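Local coordinates for putative extracellular solute-binding protein (Bordetella bronchiseptica, PDB 4P56) that probably captures mandelate, both enantiomers of which it binds, in the periplasm as the solute receptor of a TRAP transport system, at residues K55-D58 with G59-L63; Q255-L258 with V259-S262; F310-A313 with W314-A318. All blocks are in the same frame, centred on the assembly; numbering follows the deposited sequence.

Contact 1 of 3, residues K55-D58 with G59-L63; sequences KATD and GRVTL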
ATOM      1  N   LYS A  55      -5.248  -3.850 -25.640  1.00 13.25           N
ATOM      2  CA  LYS A  55      -6.113  -4.769 -26.355  1.00 13.52           C
ATOM      3  C   LYS A  55      -7.575  -4.312 -26.405  1.00 16.73           C
ATOM      4  O   LYS A  55      -8.231  -4.483 -27.419  1.00 13.42           O
ATOM      5  CB  LYS A  55      -6.027  -6.159 -25.744  1.00 13.57           C
ATOM      6  CG  LYS A  55      -4.643  -6.780 -25.864  1.00 16.82           C
ATOM      7  CD  LYS A  55      -4.548  -8.073 -25.035  1.00 14.64           C
ATOM      8  CE  LYS A  55      -3.078  -8.486 -24.799  1.00 25.36           C
ATOM      9  NZ  LYS A  55      -2.935  -9.662 -23.865  1.00 15.17           N
ATOM     10  N   ALA A  56      -8.085  -3.765 -25.305  1.00 13.61           N
ATOM     11  CA  ALA A  56      -9.478  -3.339 -25.234  1.00 16.36           C
ATOM     12  C   ALA A  56      -9.794  -2.045 -26.011  1.00 17.14           C
ATOM     13  O   ALA A  56     -10.967  -1.710 -26.180  1.00 17.36           O
ATOM     14  CB  ALA A  56      -9.891  -3.178 -23.773  1.00 14.71           C
ATOM     15  N   THR A  57      -8.774  -1.316 -26.461  1.00 12.46           N
ATOM     16  CA  THR A  57      -8.985  -0.054 -27.202  1.00 14.46           C
ATOM     17  C   THR A  57      -8.381  -0.168 -28.610  1.00 13.72           C
ATOM     18  O   THR A  57      -8.158   0.825 -29.310  1.00 14.22           O
ATOM     19  CB  THR A  57      -8.325   1.148 -26.512  1.00 15.65           C
ATOM     20  OG1 THR A  57      -6.909   0.956 -26.445  1.00 17.72           O
ATOM     21  CG2 THR A  57      -8.901   1.357 -25.133  1.00 12.08           C
ATOM     22  N   ASP A  58      -8.141  -1.402 -29.012  1.00 17.22           N
ATOM     23  CA  ASP A  58      -7.521  -1.726 -30.310  1.00 17.90           C
ATOM     24  C   ASP A  58      -6.255  -0.920 -30.573  1.00 17.25           C
ATOM     25  O   ASP A  58      -6.056  -0.426 -31.672  1.00 17.69           O
ATOM     26  CB  ASP A  58      -8.482  -1.521 -31.466  1.00 25.47           C
ATOM     27  CG  ASP A  58      -7.856  -1.961 -32.826  1.00 31.27           C
ATOM     28  OD1 ASP A  58      -7.077  -2.963 -32.845  1.00 20.41           O
ATOM     29  OD2 ASP A  58      -8.112  -1.289 -33.856  1.00 26.76           O
ATOM     30  N   GLY A  59      -5.410  -0.775 -29.555  1.00 16.99           N
ATOM     31  CA  GLY A  59      -4.169  -0.040 -29.704  1.00 17.23           C
ATOM     32  C   GLY A  59      -4.321   1.457 -29.621  1.00 18.95           C
ATOM     33  O   GLY A  59      -3.348   2.186 -29.678  1.00 19.73           O
ATOM     34  N   ARG A  60      -5.540   1.944 -29.464  1.00 15.33           N
ATOM     35  CA  ARG A  60      -5.729   3.394 -29.464  1.00 18.65           C
ATOM     36  C   ARG A  60      -5.188   4.058 -28.203  1.00 16.70           C
ATOM     37  O   ARG A  60      -4.884   5.266 -28.205  1.00 22.27           O
ATOM     38  CB  ARG A  60      -7.204   3.726 -29.625  1.00 17.72           C
ATOM     39  CG  ARG A  60      -7.703   3.533 -31.027  1.00 16.61           C
ATOM     40  CD  ARG A  60      -9.113   4.025 -31.158  1.00 18.33           C
ATOM     41  NE  ARG A  60      -9.972   3.435 -30.147  1.00 17.14           N
ATOM     42  CZ  ARG A  60     -10.674   2.316 -30.312  1.00 21.46           C
ATOM     43  NH1 ARG A  60     -10.625   1.650 -31.458  1.00 19.22           N
ATOM     44  NH2 ARG A  60     -11.428   1.853 -29.319  1.00 17.88           N
ATOM     45  N   VAL A  61      -5.096   3.281 -27.129  1.00 15.40           N
ATOM     46  CA  VAL A  61      -4.530   3.742 -25.859  1.00 12.93           C
ATOM     47  C   VAL A  61      -3.490   2.745 -25.392  1.00 17.51           C
ATOM     48  O   VAL A  61      -3.785   1.573 -25.231  1.00 19.29           O
ATOM     49  CB  VAL A  61      -5.613   3.914 -24.745  1.00 13.29           C
ATOM     50  CG1 VAL A  61      -5.005   4.487 -23.450  1.00 14.48           C
ATOM     51  CG2 VAL A  61      -6.731   4.833 -25.246  1.00 15.63           C
ATOM     52  N   THR A  62      -2.259   3.210 -25.203  1.00 14.78           N
ATOM     53  CA  THR A  62      -1.221   2.356 -24.642  1.00 13.60           C
ATOM     54  C   THR A  62      -0.514   3.072 -23.496  1.00 15.60           C
ATOM     55  O   THR A  62      -0.610   4.315 -23.369  1.00 14.68           O
ATOM     56  CB  THR A  62      -0.219   1.984 -25.719  1.00 21.12           C
ATOM     57  OG1 THR A  62       0.367   3.182 -26.224  1.00 19.92           O
ATOM     58  CG2 THR A  62      -0.938   1.262 -26.863  1.00 24.31           C
ATOM     59  N   LEU A  63       0.149   2.286 -22.653  1.00 10.92           N
ATOM     60  CA  LEU A  63       0.940   2.793 -21.527  1.00 10.35           C
ATOM     61  C   LEU A  63       2.401   2.559 -21.860  1.00 18.20           C
ATOM     62  O   LEU A  63       2.788   1.438 -22.208  1.00 18.03           O
ATOM     63  CB  LEU A  63       0.677   2.003 -20.263  1.00 10.00           C
ATOM     64  CG  LEU A  63      -0.628   2.028 -19.512  1.00 27.88           C
ATOM     65  CD1 LEU A  63      -0.400   1.214 -18.247  1.00 18.09           C
ATOM     66  CD2 LEU A  63      -1.033   3.459 -19.216  1.00 28.30           C
TER
HETATM   67  O   HOH W   1     -12.660  -0.620 -28.319  1.00 36.86           O
HETATM   68  O   HOH W   2      -8.972   1.612 -33.635  1.00 24.57           O

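Contact 2 of 3, residues Q255-L258 with V259-S262; sequences QDTL and VRLS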
ATOM      1  N   GLN A 255     -12.380   6.415 -22.789  1.00 15.38           N
ATOM      2  CA  GLN A 255     -12.461   6.860 -21.401  1.00 13.25           C
ATOM      3  C   GLN A 255     -13.278   5.849 -20.595  1.00 14.58           C
ATOM      4  O   GLN A 255     -12.846   5.402 -19.541  1.00 14.85           O
ATOM      5  CB  GLN A 255     -13.100   8.247 -21.314  1.00 16.12           C
ATOM      6  CG  GLN A 255     -12.226   9.384 -21.844  1.00 15.66           C
ATOM      7  CD  GLN A 255     -12.975  10.716 -21.864  1.00 22.90           C
ATOM      8  OE1 GLN A 255     -14.082  10.810 -21.361  1.00 21.98           O
ATOM      9  NE2 GLN A 255     -12.362  11.741 -22.431  1.00 33.71           N
ATOM     10  N   ASP A 256     -14.438   5.472 -21.118  1.00 13.81           N
ATOM     11  CA  ASP A 256     -15.309   4.497 -20.445  1.00 14.19           C
ATOM     12  C   ASP A 256     -14.600   3.164 -20.259  1.00 13.25           C
ATOM     13  O   ASP A 256     -14.684   2.552 -19.191  1.00 12.93           O
ATOM     14  CB  ASP A 256     -16.581   4.262 -21.248  1.00 16.17           C
ATOM     15  CG  ASP A 256     -17.564   5.402 -21.140  1.00 23.42           C
ATOM     16  OD1 ASP A 256     -17.364   6.307 -20.296  1.00 24.52           O
ATOM     17  OD2 ASP A 256     -18.551   5.376 -21.911  1.00 24.62           O
ATOM     18  N   THR A 257     -13.888   2.734 -21.291  1.00 13.01           N
ATOM     19  CA  THR A 257     -13.108   1.497 -21.218  1.00 12.35           C
ATOM     20  C   THR A 257     -12.012   1.570 -20.150  1.00 12.91           C
ATOM     21  O   THR A 257     -11.884   0.665 -19.329  1.00 10.80           O
ATOM     22  CB  THR A 257     -12.497   1.133 -22.606  1.00 14.46           C
ATOM     23  OG1 THR A 257     -13.561   0.835 -23.491  1.00 15.29           O
ATOM     24  CG2 THR A 257     -11.569  -0.078 -22.513  1.00 17.25           C
ATOM     25  N   LEU A 258     -11.241   2.654 -20.139  1.00 13.42           N
ATOM     26  CA  LEU A 258     -10.183   2.784 -19.162  1.00  9.46           C
ATOM     27  C   LEU A 258     -10.767   2.745 -17.749  1.00  9.97           C
ATOM     28  O   LEU A 258     -10.242   2.080 -16.855  1.00 13.71           O
ATOM     29  CB  LEU A 258      -9.386   4.069 -19.371  1.00 10.66           C
ATOM     30  CG  LEU A 258      -8.276   4.317 -18.341  1.00 11.78           C
ATOM     31  CD1 LEU A 258      -7.311   3.158 -18.299  1.00 12.73           C
ATOM     32  CD2 LEU A 258      -7.543   5.619 -18.629  1.00 13.66           C
ATOM     33  N   VAL A 259     -11.871   3.456 -17.550  1.00 11.55           N
ATOM     34  CA  VAL A 259     -12.551   3.415 -16.268  1.00 10.69           C
ATOM     35  C   VAL A 259     -13.045   2.005 -15.905  1.00 11.97           C
ATOM     36  O   VAL A 259     -12.908   1.573 -14.764  1.00 12.36           O
ATOM     37  CB  VAL A 259     -13.684   4.447 -16.225  1.00 13.57           C
ATOM     38  CG1 VAL A 259     -14.497   4.337 -14.923  1.00 19.99           C
ATOM     39  CG2 VAL A 259     -13.092   5.826 -16.349  1.00 14.42           C
ATOM     40  N   ARG A 260     -13.594   1.280 -16.873  1.00 12.89           N
ATOM     41  CA  ARG A 260     -14.085  -0.083 -16.621  1.00 13.77           C
ATOM     42  C   ARG A 260     -12.947  -1.040 -16.232  1.00 16.56           C
ATOM     43  O   ARG A 260     -13.138  -1.988 -15.461  1.00 13.17           O
ATOM     44  CB  ARG A 260     -14.797  -0.552 -17.875  1.00 16.76           C
ATOM     45  CG  ARG A 260     -15.332  -1.945 -17.886  1.00 27.10           C
ATOM     46  CD  ARG A 260     -16.289  -2.089 -19.096  1.00 32.35           C
ATOM     47  NE  ARG A 260     -15.587  -2.086 -20.380  1.00 32.99           N
ATOM     48  CZ  ARG A 260     -15.718  -1.165 -21.344  1.00 35.29           C
ATOM     49  NH1 ARG A 260     -16.527  -0.119 -21.216  1.00 30.90           N
ATOM     50  NH2 ARG A 260     -15.014  -1.290 -22.462  1.00 33.95           N
ATOM     51  N   LEU A 261     -11.764  -0.778 -16.769  1.00 11.70           N
ATOM     52  CA  LEU A 261     -10.573  -1.569 -16.473  1.00 12.57           C
ATOM     53  C   LEU A 261      -9.878  -1.056 -15.213  1.00 14.32           C
ATOM     54  O   LEU A 261      -8.875  -1.604 -14.772  1.00  8.60           O
ATOM     55  CB  LEU A 261      -9.608  -1.521 -17.654  1.00 12.32           C
ATOM     56  CG  LEU A 261     -10.077  -2.308 -18.879  1.00 10.11           C
ATOM     57  CD1 LEU A 261      -9.145  -2.098 -20.071  1.00 16.28           C
ATOM     58  CD2 LEU A 261     -10.214  -3.825 -18.544  1.00 15.18           C
ATOM     59  N   SER A 262     -10.420   0.003 -14.617  1.00 11.25           N
ATOM     60  CA  SER A 262      -9.816   0.549 -13.403  1.00  7.93           C
ATOM     61  C   SER A 262     -10.663   0.162 -12.193  1.00  9.36           C
ATOM     62  O   SER A 262     -11.291  -0.895 -12.196  1.00 11.90           O
ATOM     63  CB  SER A 262      -9.659   2.071 -13.543  1.00  7.88           C
ATOM     64  OG  SER A 262      -8.742   2.391 -14.603  1.00 10.92           O
TER
HETATM   65  O   HOH W   3     -16.485   1.622 -23.715  1.00 18.91           O

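Contact 3 of 3, residues F310-A313 with W314-A318; sequences FEQA and WLDAA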
ATOM      1  N   PHE A 310      -7.108   4.521  17.228  1.00 18.31           N
ATOM      2  CA  PHE A 310      -6.930   4.846  15.806  1.00 13.89           C
ATOM      3  C   PHE A 310      -8.259   4.925  15.064  1.00 15.17           C
ATOM      4  O   PHE A 310      -8.418   5.758  14.150  1.00 12.40           O
ATOM      5  CB  PHE A 310      -6.063   3.813  15.088  1.00 13.74           C
ATOM      6  CG  PHE A 310      -4.592   3.844  15.482  1.00 17.52           C
ATOM      7  CD1 PHE A 310      -4.124   4.674  16.502  1.00 17.95           C
ATOM      8  CD2 PHE A 310      -3.699   3.049  14.809  1.00 14.23           C
ATOM      9  CE1 PHE A 310      -2.774   4.680  16.849  1.00 20.45           C
ATOM     10  CE2 PHE A 310      -2.358   3.045  15.137  1.00 18.32           C
ATOM     11  CZ  PHE A 310      -1.893   3.877  16.163  1.00 18.52           C
ATOM     12  N   GLU A 311      -9.191   4.041  15.431  1.00 16.86           N
ATOM     13  CA  GLU A 311     -10.474   3.996  14.749  1.00 14.34           C
ATOM     14  C   GLU A 311     -11.229   5.302  14.961  1.00 15.11           C
ATOM     15  O   GLU A 311     -11.764   5.869  14.011  1.00 12.62           O
ATOM     16  CB  GLU A 311     -11.304   2.796  15.205  1.00 14.71           C
ATOM     17  CG  GLU A 311     -12.650   2.695  14.527  1.00 18.29           C
ATOM     18  CD  GLU A 311     -13.409   1.414  14.890  1.00 25.61           C
ATOM     19  OE1 GLU A 311     -12.950   0.319  14.561  1.00 30.36           O
ATOM     20  OE2 GLU A 311     -14.470   1.510  15.495  1.00 30.70           O
ATOM     21  N   GLN A 312     -11.272   5.783  16.208  1.00 14.24           N
ATOM     22  CA  GLN A 312     -11.951   7.042  16.530  1.00 14.33           C
ATOM     23  C   GLN A 312     -11.262   8.235  15.852  1.00 27.56           C
ATOM     24  O   GLN A 312     -11.938   9.141  15.366  1.00 12.97           O
ATOM     25  CB  GLN A 312     -12.088   7.248  18.059  1.00 15.85           C
ATOM     26  CG  GLN A 312     -12.890   8.494  18.467  1.00 16.31           C
ATOM     27  CD  GLN A 312     -14.319   8.414  17.984  1.00 23.47           C
ATOM     28  OE1 GLN A 312     -14.991   7.412  18.201  1.00 22.52           O
ATOM     29  NE2 GLN A 312     -14.778   9.443  17.292  1.00 18.43           N
ATOM     30  N   ALA A 313      -9.930   8.228  15.792  1.00 13.49           N
ATOM     31  CA  ALA A 313      -9.217   9.229  15.025  1.00 15.44           C
ATOM     32  C   ALA A 313      -9.742   9.268  13.593  1.00 12.72           C
ATOM     33  O   ALA A 313      -9.970  10.338  13.040  1.00 12.10           O
ATOM     34  CB  ALA A 313      -7.702   8.950  15.019  1.00 20.63           C
ATOM     35  N   TRP A 314      -9.909   8.103  12.972  1.00 11.20           N
ATOM     36  CA  TRP A 314     -10.402   8.068  11.614  1.00 10.51           C
ATOM     37  C   TRP A 314     -11.864   8.542  11.541  1.00 10.51           C
ATOM     38  O   TRP A 314     -12.221   9.328  10.669  1.00 10.04           O
ATOM     39  CB  TRP A 314     -10.258   6.660  11.007  1.00 10.57           C
ATOM     40  CG  TRP A 314     -10.728   6.635   9.650  1.00 10.59           C
ATOM     41  CD1 TRP A 314     -10.004   6.956   8.515  1.00 12.88           C
ATOM     42  CD2 TRP A 314     -12.047   6.303   9.201  1.00 10.36           C
ATOM     43  NE1 TRP A 314     -10.820   6.879   7.429  1.00 10.34           N
ATOM     44  CE2 TRP A 314     -12.068   6.467   7.815  1.00 10.07           C
ATOM     45  CE3 TRP A 314     -13.211   5.877   9.842  1.00 10.97           C
ATOM     46  CZ2 TRP A 314     -13.205   6.221   7.050  1.00 17.64           C
ATOM     47  CZ3 TRP A 314     -14.333   5.637   9.090  1.00 15.82           C
ATOM     48  CH2 TRP A 314     -14.324   5.811   7.705  1.00 13.77           C
ATOM     49  N   LEU A 315     -12.711   8.061  12.445  1.00 11.22           N
ATOM     50  CA  LEU A 315     -14.083   8.566  12.495  1.00 11.57           C
ATOM     51  C   LEU A 315     -14.113  10.094  12.582  1.00 14.35           C
ATOM     52  O   LEU A 315     -14.902  10.761  11.887  1.00 11.00           O
ATOM     53  CB  LEU A 315     -14.832   7.930  13.671  1.00 12.63           C
ATOM     54  CG  LEU A 315     -15.163   6.452  13.432  1.00 13.10           C
ATOM     55  CD1 LEU A 315     -15.653   5.819  14.741  1.00 14.53           C
ATOM     56  CD2 LEU A 315     -16.225   6.252  12.342  1.00 14.04           C
ATOM     57  N   ASP A 316     -13.251  10.666  13.418  1.00 11.59           N
ATOM     58  CA  ASP A 316     -13.269  12.128  13.596  1.00 11.76           C
ATOM     59  C   ASP A 316     -12.901  12.835  12.288  1.00 10.90           C
ATOM     60  O   ASP A 316     -13.468  13.885  11.964  1.00 11.80           O
ATOM     61  CB  ASP A 316     -12.290  12.575  14.684  1.00 13.47           C
ATOM     62  CG  ASP A 316     -12.738  12.188  16.096  1.00 15.58           C
ATOM     63  OD1 ASP A 316     -13.931  11.865  16.327  1.00 18.12           O
ATOM     64  OD2 ASP A 316     -11.855  12.210  16.987  1.00 19.21           O
ATOM     65  N   ALA A 317     -11.956  12.258  11.546  1.00 10.50           N
ATOM     66  CA  ALA A 317     -11.503  12.813  10.252  1.00  9.80           C
ATOM     67  C   ALA A 317     -12.602  12.659   9.211  1.00  9.41           C
ATOM     68  O   ALA A 317     -12.830  13.556   8.379  1.00 11.26           O
ATOM     69  CB  ALA A 317     -10.197  12.117   9.785  1.00 15.36           C
ATOM     70  N   ALA A 318     -13.304  11.534   9.269  1.00 11.50           N
ATOM     71  CA  ALA A 318     -14.412  11.276   8.333  1.00  9.40           C
ATOM     72  C   ALA A 318     -15.503  12.309   8.539  1.00  9.63           C
ATOM     73  O   ALA A 318     -16.064  12.877   7.575  1.00 10.65           O
ATOM     74  CB  ALA A 318     -14.996   9.871   8.562  1.00  9.81           C
TER

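Contact 1 of 3, residues K55-D58 with G59-L63
The hydroxyl OG1 of Thr-57 takes the backbone N-H of Val-61 at 3.0 Å, OG1 to N, while on its helix side it is hydrogen-bonded to the carbonyl of Ile-53, with a weaker bond to that of Arg-54. That one buried oxygen therefore ties the last turn of helix 40-56 to Val-61, just ahead of strand 62-65, at the alpha-to-beta corner of a beta-alpha-beta unit whose first strand is 28-31. A chi1 of 62° sets OG1 between the backbone N and the carbonyl carbon of Thr-57, from where it reaches back to Ile-53 O and across to Val-61 N. The corner itself is a type I' beta turn from Thr-57 to Arg-60, with Asp-58 and Gly-59 both at positive phi; it is closed by Arg-60 N to Thr-57 O at 2.9 Å, the donor standing well above the carbonyl plane. The same carbonyl oxygen sits under the folded side chain of Arg-60, which bends at chi3 (-53°) and brings its guanidinium back over the turn. Thr-57 O lies 3.1 Å from the guanidinium plane, over its centre, and accepts no bond from its nitrogens. NE instead makes a salt bridge to Asp-254 of helix 252-260. Two waters bridge the terminal nitrogens back to the turn: one links NH2 to the carbonyl of Ala-56, and the other, in the guanidinium plane, lies 2.7 Å from Arg-60 NH1 and 3.0 Å from Asp-58 OD2, a carboxylate oxygen too far from NH1 for a direct salt bridge.

Contact 2 of 3, residues Q255-L258 with V259-S262
Leu-258 O and Ser-262 OG meet at 2.7 Å on the packed side of this helical turn, the serine hydroxyl donating from above the carbonyl plane. Leu-261 N adds a weak bond to the same oxygen, at 3.2 Å from Leu-258 O, though its main acceptor is Thr-257 O. Here the side chains are covered: Leu-258 packs on Ile-53 and Phe-247, Ser-262 on Trp-49 and Leu-141. Next to them the side chains of Thr-257 and Leu-261 lie side by side, CG2 to CD1 4.0 Å, against helix 40-56. The segments hold the C-terminal end of helix 252-260 and the two residues that follow it, where regular i to i+4 bonds such as Val-259 N to Gln-255 O give way at Ser-262, whose N-H turns back to Val-259 O. On the other side the exposed Arg-260 is held more loosely. It starts out extended, with CG anti to the backbone N (chi1 177°), then bends at chi3 and folds over Thr-257, one guanidinium face lying against its CA. Its NH2 reaches Thr-257 OG1 at 2.8 Å, but the 120° angle at the hydrogen makes that bond weak; the hydroxyl is also bonded to Gln-253 O. A single water in the guanidinium plane joins Arg-260 NH1 to Thr-257 OG1, 3.0 Å from each.

Contact 3 of 3, residues F310-A313 with W314-A318
Phe-310 O accepts the backbone N-H of Trp-314 at 3.0 Å, but the two aromatic side chains go separate ways: the phenylalanine ring heads off to Met-175, Val-179 and Ala-182 of helix 174-182. Glu-311 comes next. Its carbonyl oxygen takes Leu-315 N at 2.9 Å in the carbonyl plane, with an almost straight N-H...O angle of 170°, and also lies at the edge of the Trp-314 ring, near its plane. The glutamate carboxylate reaches across to helix 325-340 for a salt bridge with Arg-333. These are successive i to i+4 steps near the start of helix 310-320, an amphipathic helix that lays Trp-314 on Ala-328 and Leu-329, and Leu-315 on Pro-326, of that same helix, while the indole NE1 is hydrogen-bonded to the carbonyl of Leu-101. Gln-312 and Asp-316 stand on the exposed side. Gln-312 bends at chi2 (62°), which swings its amide along the helix toward Asp-316. NE2 then donates to Asp-316 OD1 at 2.7 Å; the oxygen lies in the amide plane, yet the amide meets the carboxylate from above, the two planes being 51° apart. The other end of the same amide, OE1, rests 3.9 Å from Leu-315 CD1, so Gln-312 spans both neighbours on the next turn. Ala-313 closes the segment with its carbonyl receiving Ala-317 N at 3.1 Å. One turn on from Trp-314, the methyl of Ala-318 sits over the rim of the indole, CB 4.2 Å above its plane.

Contacts 1 and 2 are neighbours, their centres about 11 Å apart, and together they join helix 40-56 to helix 252-260: Ala-56 CB packs on Thr-257 CG2 at 3.7 Å, and Thr-57 CG2 meets the same methyl. Both are partly buried, and each has a buried threonine and an arginine bent at chi3, but in contact 1 the guanidinium lies over the threonine carbonyl oxygen and in contact 2 it bonds the hydroxyl weakly. Water bridges both terminal nitrogens of Arg-60 but only NH1 of Arg-260 clearly. Contact 3 stands apart on the surface, its centre about 41 Å from contact 1 and 32 Å from contact 2; there the side-chain bond is between an amide and a carboxylate.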